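Local coordinates for protein TsrE (Streptomyces laurentii, PDB 7CWW) that probably acts as a cyclase in the biosynthesis of a thiopeptide antibiotic, at residues L21-A26 with T123-R128; D40-L45 with E115-A120; P155-F160 with R358-E363; G161-Y166 with Y349-A354. One frame throughout, in Å; residues are numbered along the deposited sequence.

Interaction 1: residues L21-A26 with T123-R128; sequences LLLDVA and TLRATR
Leu23 faces Arg125 across two short helical segments whose axes cross at 107° and approach to 10.8 Å, with the two CA atoms 7.3 Å apart. Leu23 lies between the side chains of Arg125 and Arg128. It has its CG anti to the carbonyl carbon, and its two methyls part towards different neighbours. CD2 lies 3.7 Å from Arg125 CG and over one face of that guanidinium, towards its rim. CD1 lies over a face of the Arg128 guanidinium, 3.8 Å from Arg128 NE. Each arginine runs past the leucine in the opposite direction, with its chain extended from CG to NE. Deeper in the interface, Leu22 CD2 touches Leu124 CD1 at 4.2 Å, and these two side chains cross at about a right angle.

Polar bonds close the outer side. Arg125 NH1 donates to Leu23 O at 3.2 Å, in the carbonyl plane and on a lone pair. Arg128 grips Asp24 end-on in a salt bridge: NH2 meets OD2 at 2.7 Å, and NH1 meets OD1 on its syn side. Both oxygens lie near the guanidinium plane, yet NH2 approaches OD2 from above the carboxylate plane, 38° out of it, because the two flat groups are turned against each other. Asp20 of helix 15-35 forms a second salt bridge with Arg128 NH2. The contact thus ties helix 15-35 to the end of helix 106-127 by leucine contacts bordered by the arginine and aspartate groups, and the two aspartates would be expected to stabilise the positive charge of Arg128.

Interaction 2: residues D40-L45 with E115-A120; sequences DSWFYL and ETTPLA
Trp42, Phe43 and Tyr44 meet Thr117 and Ala120 in a buried strand-on-helix contact, where an edge strand of the three-stranded antiparallel sheet lies against helix 106-127. Strand 39-49 pairs with strand 52-61 in a β-hairpin. Its local axis passes 7.9 Å from that of the helix, at 57°. Thr117 points toward the strand, and its two branches do different work. CG2 sits over one face of the Trp42 six-membered ring, offset towards the rim and 4.0 Å from the centroid, in a CH-pi contact; it also lies near the plane of the Tyr44 ring, at the edge. OG1 rests 3.5 Å from Phe43 CB, while it donates to Trp113 O and accepts from Arg326 NH2. A chi1 of 71° sets Trp42 CG between the backbone N and the carbonyl carbon; the indole NE1 is bonded to Asp31 of helix 15-35. Arg326 of helix 308-326 also makes a cation-pi contact with Tyr44. One turn beyond Thr117, the Ala120 methyl meets the phenol: CB is 4.0 Å from Tyr44 CE2 and 3.4 Å from Tyr44 OH.

Interaction 3: residues P155-F160 with R358-E363; sequences PSIAKF and RSVRPE
Lys159 reaches across to Ser359 and Arg361, and its course joins the polar parts of the contact. At CB the chain turns so that CG stands between the backbone N and the carbonyl carbon (chi1 68°), where CG lies over one face of the neighbouring Phe160 ring. Beyond CG the chain is extended. CD passes 4.4 Å from OE1 of the poorly ordered Glu363, and CE comes within 4.1 Å of Ser359 O. At the tip, NZ donates to Ser359 O at 3.0 Å, from well above the carbonyl plane. NZ also bonds to a water that is held by Ser156 O and Arg361 N, so one water links both segments. Arg361 NH2 is only 3.8 Å from Lys159 NZ; Ser359 O, which sits over the centre of the Arg361 guanidinium face, would be expected to ease this meeting of like charges.

Val360, Ile157 and Phe160 form an apolar cluster. Val360 CG2 touches Phe160 CE2 at 3.6 Å, at the edge of the ring, and Ile157 CD1 at 3.9 Å. Separately, Ser156 CB abuts Arg361 O, while Ser156 OG bonds to Tyr299 OH. The side chain of Ile157 lies about 4 Å from a bound polyethylene glycol chain. The contact thus fastens the C-terminal tail after helix 353-359 to the short helix 155-158, with Tyr299 and Met303 of helix 298-306 and Leu167 of helix 163-177 packed around it.

Interaction 4: residues G161-Y166 with Y349-A354; sequences GYKAGY and YDLDAA
Leu351 is the main bump of this contact, its forked tip entering the hollow between Lys163 and Tyr166 at the start of helix 163-177. Its CG stands anti to the carbonyl carbon (chi1 -57°), and the two methyls beyond it meet different partners. CD1 presses against Tyr166 CD2 at 3.4 Å, and CD2 lies 3.8 Å from Lys163 CD, beside the aliphatic part of that extended chain. Leu351 CB follows along the same phenol, 3.7 Å from Tyr166 CE2. Farther out on the ring, the Ala353 methyl abuts the hydroxyl end, with CB 3.4 Å from Tyr166 OH. That hydroxyl is hydrogen-bonded to Glu346, so its polar end is satisfied while the ring packs on carbon.

A second fit pairs Tyr162 with Tyr349. Tyr162 CE2 lies over the centre of one face of the Tyr349 ring, 3.6 Å above its plane, and the two rings meet obliquely, with planes at 44°. Tyr162 OH lies 3.5 Å from Tyr349 CD1. Asp352 N-caps helix 353-359 by bonding to Ala355 N.

Ala164 touches the bound polyethylene glycol, which places this contact beside the pocket. The turn between helices 331-349 and 353-359 is thereby seated on the first turn of helix 163-177, with Leu205 and Val209 of helix 183-211 flanking the tyrosine pair and Phe345 of helix 331-349 beside Tyr162 and Tyr166.

Overall arrangement
The four contacts form two pairs on opposite sides of the chain's centre. Interactions 1 and 2, with centres 12 Å apart, share helix 106-127 and join it to the successive helix 15-35 and strand 39-49; they meet where Leu22 and Leu124 pack on Tyr44. Interactions 3 and 4, also 12 Å apart, share helix 353-359 and bring the C-terminal region against 155-166. Along the chain, interaction 2 falls within the span of interaction 1, and interaction 4 within that of interaction 3; the first pair closes before the second opens. The pairs are 34 to 43 Å apart between centres. One pair lies in the sheet-bearing N-terminal part, the other in the helical region beside the pocket that holds the glycol.

Interaction 1: residues L21-A26 with T123-R128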
loop_
_atom_site.group_PDB
_atom_site.type_symbol
_atom_site.label_atom_id
_atom_site.label_comp_id
_atom_site.label_asym_id
_atom_site.label_seq_id
_atom_site.Cartn_x
_atom_site.Cartn_y
_atom_site.Cartn_z
ATOM N N LEU A 21 -4.653 21.549 -0.616
ATOM C CA LEU A 21 -6.001 21.651 -0.054
ATOM C C LEU A 21 -6.133 20.826 1.213
ATOM O O LEU A 21 -6.782 21.240 2.184
ATOM C CB LEU A 21 -7.031 21.188 -1.082
ATOM C CG LEU A 21 -7.251 22.107 -2.270
ATOM C CD1 LEU A 21 -8.111 21.397 -3.314
ATOM C CD2 LEU A 21 -7.901 23.389 -1.776
ATOM N N LEU A 22 -5.543 19.640 1.215
ATOM C CA LEU A 22 -5.625 18.771 2.380
ATOM C C LEU A 22 -4.942 19.403 3.588
ATOM O O LEU A 22 -5.528 19.483 4.678
ATOM C CB LEU A 22 -5.000 17.423 2.026
ATOM C CG LEU A 22 -5.107 16.228 2.957
ATOM C CD1 LEU A 22 -6.541 15.980 3.404
ATOM C CD2 LEU A 22 -4.577 15.029 2.191
ATOM N N LEU A 23 -3.701 19.866 3.415
ATOM C CA LEU A 23 -2.940 20.375 4.553
ATOM C C LEU A 23 -3.392 21.762 4.984
ATOM O O LEU A 23 -3.323 22.085 6.176
ATOM C CB LEU A 23 -1.448 20.414 4.227
ATOM C CG LEU A 23 -0.818 19.079 3.831
ATOM C CD1 LEU A 23 0.657 19.268 3.478
ATOM C CD2 LEU A 23 -0.985 18.097 4.963
ATOM N N ASP A 24 -3.831 22.596 4.045
ATOM C CA ASP A 24 -4.096 23.997 4.351
ATOM C C ASP A 24 -5.572 24.335 4.509
ATOM O O ASP A 24 -5.885 25.353 5.130
ATOM C CB ASP A 24 -3.488 24.895 3.266
ATOM C CG ASP A 24 -1.975 24.732 3.167
ATOM O OD1 ASP A 24 -1.357 24.257 4.154
ATOM O OD2 ASP A 24 -1.408 25.076 2.110
ATOM N N VAL A 25 -6.482 23.521 3.974
ATOM C CA VAL A 25 -7.908 23.838 4.011
ATOM C C VAL A 25 -8.686 22.718 4.698
ATOM O O VAL A 25 -9.389 22.949 5.687
ATOM C CB VAL A 25 -8.444 24.084 2.582
ATOM C CG1 VAL A 25 -9.943 24.398 2.596
ATOM C CG2 VAL A 25 -7.678 25.204 1.912
ATOM N N ALA A 26 -8.563 21.491 4.183
ATOM C CA ALA A 26 -9.498 20.436 4.562
ATOM C C ALA A 26 -9.209 19.884 5.955
ATOM O O ALA A 26 -10.117 19.802 6.791
ATOM C CB ALA A 26 -9.482 19.312 3.516
ATOM N N THR A 123 3.117 13.014 7.746
ATOM C CA THR A 123 4.092 12.567 6.757
ATOM C C THR A 123 4.177 13.549 5.595
ATOM O O THR A 123 5.274 13.968 5.201
ATOM C CB THR A 123 3.713 11.163 6.265
ATOM O OG1 THR A 123 3.690 10.249 7.375
ATOM C CG2 THR A 123 4.684 10.669 5.214
ATOM N N LEU A 124 3.021 13.934 5.041
ATOM C CA LEU A 124 2.986 14.952 3.990
ATOM C C LEU A 124 3.607 16.266 4.462
ATOM O O LEU A 124 4.408 16.877 3.744
ATOM C CB LEU A 124 1.546 15.177 3.528
ATOM C CG LEU A 124 0.922 13.919 2.905
ATOM C CD1 LEU A 124 -0.532 14.168 2.552
ATOM C CD2 LEU A 124 1.725 13.474 1.675
ATOM N N ARG A 125 3.241 16.729 5.664
ATOM C CA ARG A 125 3.766 18.005 6.143
ATOM C C ARG A 125 5.277 17.955 6.305
ATOM O O ARG A 125 5.977 18.927 5.994
ATOM C CB ARG A 125 3.120 18.392 7.476
ATOM C CG ARG A 125 1.669 18.775 7.380
ATOM C CD ARG A 125 1.188 19.484 8.647
ATOM N NE ARG A 125 -0.111 20.109 8.418
ATOM C CZ ARG A 125 -1.260 19.612 8.856
ATOM N NH1 ARG A 125 -2.397 20.247 8.598
ATOM N NH2 ARG A 125 -1.268 18.485 9.562
ATOM N N ALA A 126 5.796 16.838 6.814
ATOM C CA ALA A 126 7.230 16.728 7.063
ATOM C C ALA A 126 8.040 16.657 5.779
ATOM O O ALA A 126 9.241 16.931 5.802
ATOM C CB ALA A 126 7.530 15.492 7.913
ATOM N N THR A 127 7.417 16.278 4.669
ATOM C CA THR A 127 8.133 16.084 3.419
ATOM C C THR A 127 7.614 16.996 2.324
ATOM O O THR A 127 7.969 16.805 1.157
ATOM C CB THR A 127 8.044 14.622 2.978
ATOM O OG1 THR A 127 6.668 14.255 2.801
ATOM C CG2 THR A 127 8.679 13.716 4.028
ATOM N N ARG A 128 6.792 17.982 2.681
ATOM C CA ARG A 128 6.208 18.899 1.718
ATOM C C ARG A 128 7.283 19.511 0.827
ATOM O O ARG A 128 8.277 20.057 1.313
ATOM C CB ARG A 128 5.443 19.994 2.464
ATOM C CG ARG A 128 4.437 20.705 1.627
ATOM C CD ARG A 128 3.518 21.538 2.497
ATOM N NE ARG A 128 2.429 22.107 1.721
ATOM C CZ ARG A 128 1.451 22.842 2.233
ATOM N NH1 ARG A 128 1.423 23.113 3.533
ATOM N NH2 ARG A 128 0.497 23.305 1.436
#

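Interaction 2: residues D40-L45 with E115-A120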
loop_
_atom_site.group_PDB
_atom_site.type_symbol
_atom_site.label_atom_id
_atom_site.label_comp_id
_atom_site.label_asym_id
_atom_site.label_seq_id
_atom_site.Cartn_x
_atom_site.Cartn_y
_atom_site.Cartn_z
ATOM N N ASP A 40 -18.193 13.620 13.567
ATOM C CA ASP A 40 -17.746 12.532 14.436
ATOM C C ASP A 40 -16.291 12.174 14.169
ATOM O O ASP A 40 -15.479 12.106 15.096
ATOM C CB ASP A 40 -18.635 11.304 14.246
ATOM C CG ASP A 40 -20.042 11.516 14.776
ATOM O OD1 ASP A 40 -20.191 11.931 15.947
ATOM O OD2 ASP A 40 -20.999 11.272 14.019
ATOM N N SER A 41 -15.950 11.926 12.906
ATOM C CA SER A 41 -14.594 11.564 12.513
ATOM C C SER A 41 -14.500 11.805 11.015
ATOM O O SER A 41 -15.515 12.009 10.344
ATOM C CB SER A 41 -14.276 10.103 12.864
ATOM O OG SER A 41 -15.184 9.226 12.207
ATOM N N TRP A 42 -13.278 11.763 10.482
ATOM C CA TRP A 42 -13.120 11.887 9.039
ATOM C C TRP A 42 -11.886 11.122 8.584
ATOM O O TRP A 42 -10.996 10.814 9.377
ATOM C CB TRP A 42 -13.028 13.364 8.610
ATOM C CG TRP A 42 -11.743 14.056 9.000
ATOM C CD1 TRP A 42 -11.408 14.563 10.234
ATOM C CD2 TRP A 42 -10.639 14.345 8.135
ATOM N NE1 TRP A 42 -10.154 15.139 10.186
ATOM C CE2 TRP A 42 -9.663 15.022 8.907
ATOM C CE3 TRP A 42 -10.380 14.091 6.779
ATOM C CZ2 TRP A 42 -8.441 15.446 8.365
ATOM C CZ3 TRP A 42 -9.172 14.516 6.236
ATOM C CH2 TRP A 42 -8.217 15.190 7.031
ATOM N N PHE A 43 -11.851 10.807 7.288
ATOM C CA PHE A 43 -10.628 10.349 6.645
ATOM C C PHE A 43 -10.627 10.848 5.214
ATOM O O PHE A 43 -11.593 11.461 4.746
ATOM C CB PHE A 43 -10.448 8.814 6.719
ATOM C CG PHE A 43 -11.461 7.997 5.910
ATOM C CD1 PHE A 43 -12.623 7.514 6.510
ATOM C CD2 PHE A 43 -11.210 7.654 4.588
ATOM C CE1 PHE A 43 -13.535 6.735 5.801
ATOM C CE2 PHE A 43 -12.125 6.881 3.860
ATOM C CZ PHE A 43 -13.285 6.414 4.476
ATOM N N TYR A 44 -9.504 10.637 4.529
ATOM C CA TYR A 44 -9.409 11.028 3.127
ATOM C C TYR A 44 -8.826 9.878 2.326
ATOM O O TYR A 44 -8.117 9.023 2.863
ATOM C CB TYR A 44 -8.546 12.303 2.913
ATOM C CG TYR A 44 -7.046 12.046 2.944
ATOM C CD1 TYR A 44 -6.344 11.717 1.783
ATOM C CD2 TYR A 44 -6.328 12.145 4.143
ATOM C CE1 TYR A 44 -4.958 11.465 1.817
ATOM C CE2 TYR A 44 -4.937 11.916 4.182
ATOM C CZ TYR A 44 -4.266 11.578 3.020
ATOM O OH TYR A 44 -2.905 11.342 3.043
ATOM N N LEU A 45 -9.168 9.848 1.039
ATOM C CA LEU A 45 -8.518 8.985 0.066
ATOM C C LEU A 45 -8.118 9.850 -1.114
ATOM O O LEU A 45 -8.654 10.942 -1.315
ATOM C CB LEU A 45 -9.429 7.828 -0.426
ATOM C CG LEU A 45 -9.902 6.811 0.621
ATOM C CD1 LEU A 45 -10.886 5.787 0.009
ATOM C CD2 LEU A 45 -8.703 6.095 1.313
ATOM N N GLU A 115 -7.848 6.357 11.753
ATOM C CA GLU A 115 -6.826 6.424 12.788
ATOM C C GLU A 115 -5.449 6.749 12.235
ATOM O O GLU A 115 -4.603 7.240 12.989
ATOM C CB GLU A 115 -6.791 5.106 13.561
ATOM C CG GLU A 115 -8.084 4.857 14.318
ATOM C CD GLU A 115 -7.962 3.739 15.331
ATOM O OE1 GLU A 115 -7.245 2.746 15.051
ATOM O OE2 GLU A 115 -8.597 3.852 16.397
ATOM N N THR A 116 -5.191 6.477 10.954
ATOM C CA THR A 116 -3.901 6.805 10.358
ATOM C C THR A 116 -3.927 8.101 9.563
ATOM O O THR A 116 -2.922 8.443 8.937
ATOM C CB THR A 116 -3.413 5.664 9.451
ATOM O OG1 THR A 116 -4.391 5.401 8.438
ATOM C CG2 THR A 116 -3.177 4.401 10.262
ATOM N N THR A 117 -5.047 8.827 9.565
ATOM C CA THR A 117 -5.080 10.143 8.925
ATOM C C THR A 117 -4.102 11.135 9.561
ATOM O O THR A 117 -3.385 11.820 8.811
ATOM C CB THR A 117 -6.517 10.679 8.936
ATOM O OG1 THR A 117 -7.340 9.875 8.066
ATOM C CG2 THR A 117 -6.553 12.146 8.471
ATOM N N PRO A 118 -4.006 11.270 10.892
ATOM C CA PRO A 118 -2.948 12.147 11.439
ATOM C C PRO A 118 -1.551 11.776 10.969
ATOM O O PRO A 118 -0.751 12.670 10.660
ATOM C CB PRO A 118 -3.094 11.978 12.965
ATOM C CG PRO A 118 -4.558 11.692 13.161
ATOM C CD PRO A 118 -4.969 10.862 11.940
ATOM N N LEU A 119 -1.231 10.480 10.912
ATOM C CA LEU A 119 0.084 10.056 10.436
ATOM C C LEU A 119 0.292 10.457 8.987
ATOM O O LEU A 119 1.352 10.983 8.616
ATOM C CB LEU A 119 0.243 8.538 10.581
ATOM C CG LEU A 119 1.459 7.948 9.855
ATOM C CD1 LEU A 119 2.770 8.404 10.509
ATOM C CD2 LEU A 119 1.380 6.413 9.830
ATOM N N ALA A 120 -0.707 10.195 8.145
ATOM C CA ALA A 120 -0.583 10.544 6.734
ATOM C C ALA A 120 -0.342 12.039 6.573
ATOM O O ALA A 120 0.549 12.459 5.824
ATOM C CB ALA A 120 -1.830 10.087 5.973
#

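Interaction 3: residues P155-F160 with R358-E363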
loop_
_atom_site.group_PDB
_atom_site.type_symbol
_atom_site.label_atom_id
_atom_site.label_comp_id
_atom_site.label_asym_id
_atom_site.label_seq_id
_atom_site.Cartn_x
_atom_site.Cartn_y
_atom_site.Cartn_z
ATOM N N PRO A 155 3.369 -20.612 9.708
ATOM C CA PRO A 155 4.709 -20.986 10.192
ATOM C C PRO A 155 5.656 -21.470 9.108
ATOM O O PRO A 155 6.870 -21.257 9.212
ATOM C CB PRO A 155 4.405 -22.102 11.198
ATOM C CG PRO A 155 3.028 -21.797 11.673
ATOM C CD PRO A 155 2.302 -21.285 10.466
ATOM N N SER A 156 5.144 -22.108 8.054
ATOM C CA SER A 156 6.045 -22.595 7.021
ATOM C C SER A 156 6.664 -21.463 6.203
ATOM O O SER A 156 7.645 -21.703 5.490
ATOM C CB SER A 156 5.302 -23.572 6.110
ATOM O OG SER A 156 4.053 -23.015 5.734
ATOM N N ILE A 157 6.142 -20.242 6.296
ATOM C CA ILE A 157 6.786 -19.108 5.636
ATOM C C ILE A 157 7.261 -18.096 6.678
ATOM O O ILE A 157 8.239 -17.369 6.454
ATOM C CB ILE A 157 5.845 -18.463 4.596
ATOM C CG1 ILE A 157 6.597 -17.455 3.729
ATOM C CG2 ILE A 157 4.678 -17.799 5.253
ATOM C CD1 ILE A 157 7.103 -18.047 2.438
ATOM N N ALA A 158 6.590 -18.050 7.833
ATOM C CA ALA A 158 7.043 -17.187 8.922
ATOM C C ALA A 158 8.470 -17.516 9.362
ATOM O O ALA A 158 9.176 -16.634 9.869
ATOM C CB ALA A 158 6.087 -17.300 10.116
ATOM N N LYS A 159 8.911 -18.761 9.170
ATOM C CA LYS A 159 10.286 -19.132 9.493
ATOM C C LYS A 159 11.318 -18.236 8.809
ATOM O O LYS A 159 12.440 -18.121 9.306
ATOM C CB LYS A 159 10.535 -20.588 9.100
ATOM C CG LYS A 159 10.521 -20.812 7.578
ATOM C CD LYS A 159 10.733 -22.288 7.214
ATOM C CE LYS A 159 11.045 -22.439 5.721
ATOM N NZ LYS A 159 11.238 -23.890 5.367
ATOM N N PHE A 160 10.967 -17.615 7.678
ATOM C CA PHE A 160 11.916 -16.800 6.924
ATOM C C PHE A 160 12.237 -15.468 7.591
ATOM O O PHE A 160 13.225 -14.827 7.209
ATOM C CB PHE A 160 11.367 -16.507 5.524
ATOM C CG PHE A 160 11.380 -17.689 4.609
ATOM C CD1 PHE A 160 12.486 -18.508 4.541
ATOM C CD2 PHE A 160 10.280 -17.979 3.809
ATOM C CE1 PHE A 160 12.502 -19.609 3.690
ATOM C CE2 PHE A 160 10.290 -19.076 2.960
ATOM C CZ PHE A 160 11.406 -19.893 2.905
ATOM N N ARG A 358 11.335 -23.146 -2.861
ATOM C CA ARG A 358 11.391 -24.603 -2.854
ATOM C C ARG A 358 11.355 -25.173 -1.438
ATOM O O ARG A 358 10.935 -26.318 -1.240
ATOM C CB ARG A 358 12.656 -25.088 -3.572
ATOM C CG ARG A 358 12.564 -25.117 -5.086
ATOM C CD ARG A 358 13.734 -25.895 -5.695
ATOM N NE ARG A 358 15.043 -25.313 -5.377
ATOM C CZ ARG A 358 15.669 -24.428 -6.150
ATOM N NH1 ARG A 358 15.101 -24.016 -7.275
ATOM N NH2 ARG A 358 16.856 -23.950 -5.801
ATOM N N SER A 359 11.793 -24.407 -0.443
ATOM C CA SER A 359 11.886 -24.934 0.910
ATOM C C SER A 359 10.590 -24.800 1.706
ATOM O O SER A 359 10.512 -25.335 2.815
ATOM C CB SER A 359 13.030 -24.248 1.672
ATOM O OG SER A 359 12.697 -22.905 1.947
ATOM N N VAL A 360 9.574 -24.123 1.175
ATOM C CA VAL A 360 8.299 -23.991 1.881
ATOM C C VAL A 360 7.565 -25.328 1.814
ATOM O O VAL A 360 7.150 -25.768 0.738
ATOM C CB VAL A 360 7.450 -22.857 1.304
ATOM C CG1 VAL A 360 6.192 -22.660 2.139
ATOM C CG2 VAL A 360 8.259 -21.555 1.270
ATOM N N ARG A 361 7.401 -25.976 2.959
ATOM C CA ARG A 361 6.819 -27.307 3.041
ATOM C C ARG A 361 5.901 -27.366 4.246
ATOM O O ARG A 361 6.015 -26.542 5.165
ATOM C CB ARG A 361 7.907 -28.387 3.155
ATOM C CG ARG A 361 8.802 -28.536 1.930
ATOM C CD ARG A 361 10.134 -29.186 2.319
ATOM N NE ARG A 361 10.635 -28.657 3.590
ATOM C CZ ARG A 361 11.776 -27.986 3.732
ATOM N NH1 ARG A 361 12.558 -27.766 2.684
ATOM N NH2 ARG A 361 12.139 -27.538 4.926
ATOM N N PRO A 362 4.973 -28.324 4.288
ATOM C CA PRO A 362 4.120 -28.459 5.471
ATOM C C PRO A 362 4.940 -28.940 6.653
ATOM O O PRO A 362 5.792 -29.823 6.515
ATOM C CB PRO A 362 3.079 -29.507 5.053
ATOM C CG PRO A 362 3.216 -29.634 3.563
ATOM C CD PRO A 362 4.647 -29.335 3.268
ATOM N N GLU A 363 4.680 -28.359 7.821
ATOM C CA GLU A 363 5.400 -28.764 9.020
ATOM C C GLU A 363 4.611 -29.803 9.815
ATOM O O GLU A 363 3.408 -29.994 9.612
ATOM C CB GLU A 363 5.730 -27.550 9.896
ATOM C CG GLU A 363 6.623 -26.531 9.189
ATOM C CD GLU A 363 7.179 -25.469 10.128
ATOM O OE1 GLU A 363 8.065 -24.695 9.698
ATOM O OE2 GLU A 363 6.750 -25.427 11.301
HETATM O O HOH W 1 8.504 -24.340 5.266
#

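Interaction 4: residues G161-Y166 with Y349-A354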
loop_
_atom_site.group_PDB
_atom_site.type_symbol
_atom_site.label_atom_id
_atom_site.label_comp_id
_atom_site.label_asym_id
_atom_site.label_seq_id
_atom_site.Cartn_x
_atom_site.Cartn_y
_atom_site.Cartn_z
ATOM N N GLY A 161 11.406 -15.011 8.527
ATOM C CA GLY A 161 11.623 -13.695 9.122
ATOM C C GLY A 161 11.666 -12.614 8.049
ATOM O O GLY A 161 10.821 -12.566 7.149
ATOM N N TYR A 162 12.684 -11.748 8.134
ATOM C CA TYR A 162 12.827 -10.631 7.199
ATOM C C TYR A 162 12.897 -11.106 5.751
ATOM O O TYR A 162 12.566 -10.344 4.834
ATOM C CB TYR A 162 14.080 -9.801 7.552
ATOM C CG TYR A 162 15.404 -10.546 7.382
ATOM C CD1 TYR A 162 15.989 -11.226 8.447
ATOM C CD2 TYR A 162 16.067 -10.556 6.163
ATOM C CE1 TYR A 162 17.193 -11.906 8.294
ATOM C CE2 TYR A 162 17.271 -11.230 5.998
ATOM C CZ TYR A 162 17.828 -11.904 7.059
ATOM O OH TYR A 162 19.025 -12.574 6.886
ATOM N N LYS A 163 13.341 -12.346 5.511
ATOM C CA LYS A 163 13.380 -12.818 4.127
ATOM C C LYS A 163 11.986 -12.977 3.539
ATOM O O LYS A 163 11.847 -13.042 2.315
ATOM C CB LYS A 163 14.133 -14.140 4.030
ATOM C CG LYS A 163 15.595 -14.024 4.454
ATOM C CD LYS A 163 16.299 -15.386 4.378
ATOM C CE LYS A 163 17.643 -15.355 5.118
ATOM N NZ LYS A 163 18.439 -16.609 4.876
ATOM N N ALA A 164 10.956 -13.068 4.374
ATOM C CA ALA A 164 9.595 -13.071 3.844
ATOM C C ALA A 164 9.181 -11.688 3.352
ATOM O O ALA A 164 8.277 -11.578 2.511
ATOM C CB ALA A 164 8.623 -13.583 4.910
ATOM N N GLY A 165 9.825 -10.632 3.851
ATOM C CA GLY A 165 9.622 -9.316 3.261
ATOM C C GLY A 165 10.183 -9.239 1.855
ATOM O O GLY A 165 9.536 -8.719 0.944
ATOM N N TYR A 166 11.387 -9.788 1.657
ATOM C CA TYR A 166 11.960 -9.904 0.315
ATOM C C TYR A 166 11.013 -10.630 -0.636
ATOM O O TYR A 166 10.700 -10.128 -1.719
ATOM C CB TYR A 166 13.299 -10.636 0.387
ATOM C CG TYR A 166 13.801 -11.206 -0.924
ATOM C CD1 TYR A 166 14.037 -10.385 -2.028
ATOM C CD2 TYR A 166 14.074 -12.560 -1.045
ATOM C CE1 TYR A 166 14.508 -10.913 -3.218
ATOM C CE2 TYR A 166 14.551 -13.095 -2.223
ATOM C CZ TYR A 166 14.765 -12.270 -3.308
ATOM O OH TYR A 166 15.243 -12.813 -4.478
ATOM N N TYR A 349 21.734 -9.768 1.455
ATOM C CA TYR A 349 21.730 -11.026 2.191
ATOM C C TYR A 349 21.988 -12.238 1.312
ATOM O O TYR A 349 21.852 -13.374 1.792
ATOM C CB TYR A 349 20.405 -11.208 2.938
ATOM C CG TYR A 349 20.119 -10.088 3.910
ATOM C CD1 TYR A 349 20.713 -10.066 5.171
ATOM C CD2 TYR A 349 19.267 -9.046 3.561
ATOM C CE1 TYR A 349 20.456 -9.034 6.071
ATOM C CE2 TYR A 349 19.001 -8.012 4.439
ATOM C CZ TYR A 349 19.585 -8.012 5.696
ATOM O OH TYR A 349 19.307 -6.983 6.572
ATOM N N ASP A 350 22.338 -12.035 0.040
ATOM C CA ASP A 350 22.705 -13.137 -0.851
ATOM C C ASP A 350 21.568 -14.158 -0.954
ATOM O O ASP A 350 21.757 -15.363 -0.759
ATOM C CB ASP A 350 24.008 -13.794 -0.370
ATOM C CG ASP A 350 24.578 -14.771 -1.380
ATOM O OD1 ASP A 350 24.605 -14.436 -2.584
ATOM O OD2 ASP A 350 24.997 -15.873 -0.969
ATOM N N LEU A 351 20.370 -13.663 -1.243
ATOM C CA LEU A 351 19.174 -14.494 -1.240
ATOM C C LEU A 351 18.919 -15.136 -2.603
ATOM O O LEU A 351 19.283 -14.596 -3.650
ATOM C CB LEU A 351 17.954 -13.672 -0.827
ATOM C CG LEU A 351 18.084 -12.985 0.531
ATOM C CD1 LEU A 351 16.811 -12.253 0.880
ATOM C CD2 LEU A 351 18.436 -14.045 1.601
ATOM N N ASP A 352 18.265 -16.297 -2.564
ATOM C CA ASP A 352 17.924 -17.113 -3.731
ATOM C C ASP A 352 16.430 -17.399 -3.618
ATOM O O ASP A 352 16.020 -18.298 -2.875
ATOM C CB ASP A 352 18.750 -18.401 -3.752
ATOM C CG ASP A 352 18.511 -19.248 -5.002
ATOM O OD1 ASP A 352 17.404 -19.202 -5.566
ATOM O OD2 ASP A 352 19.433 -19.989 -5.409
ATOM N N ALA A 353 15.609 -16.631 -4.338
ATOM C CA ALA A 353 14.167 -16.738 -4.147
ATOM C C ALA A 353 13.672 -18.133 -4.512
ATOM O O ALA A 353 12.883 -18.740 -3.775
ATOM C CB ALA A 353 13.448 -15.664 -4.964
ATOM N N ALA A 354 14.149 -18.667 -5.639
ATOM C CA ALA A 354 13.768 -20.015 -6.044
ATOM C C ALA A 354 14.071 -21.026 -4.942
ATOM O O ALA A 354 13.240 -21.886 -4.628
ATOM C CB ALA A 354 14.490 -20.396 -7.338
#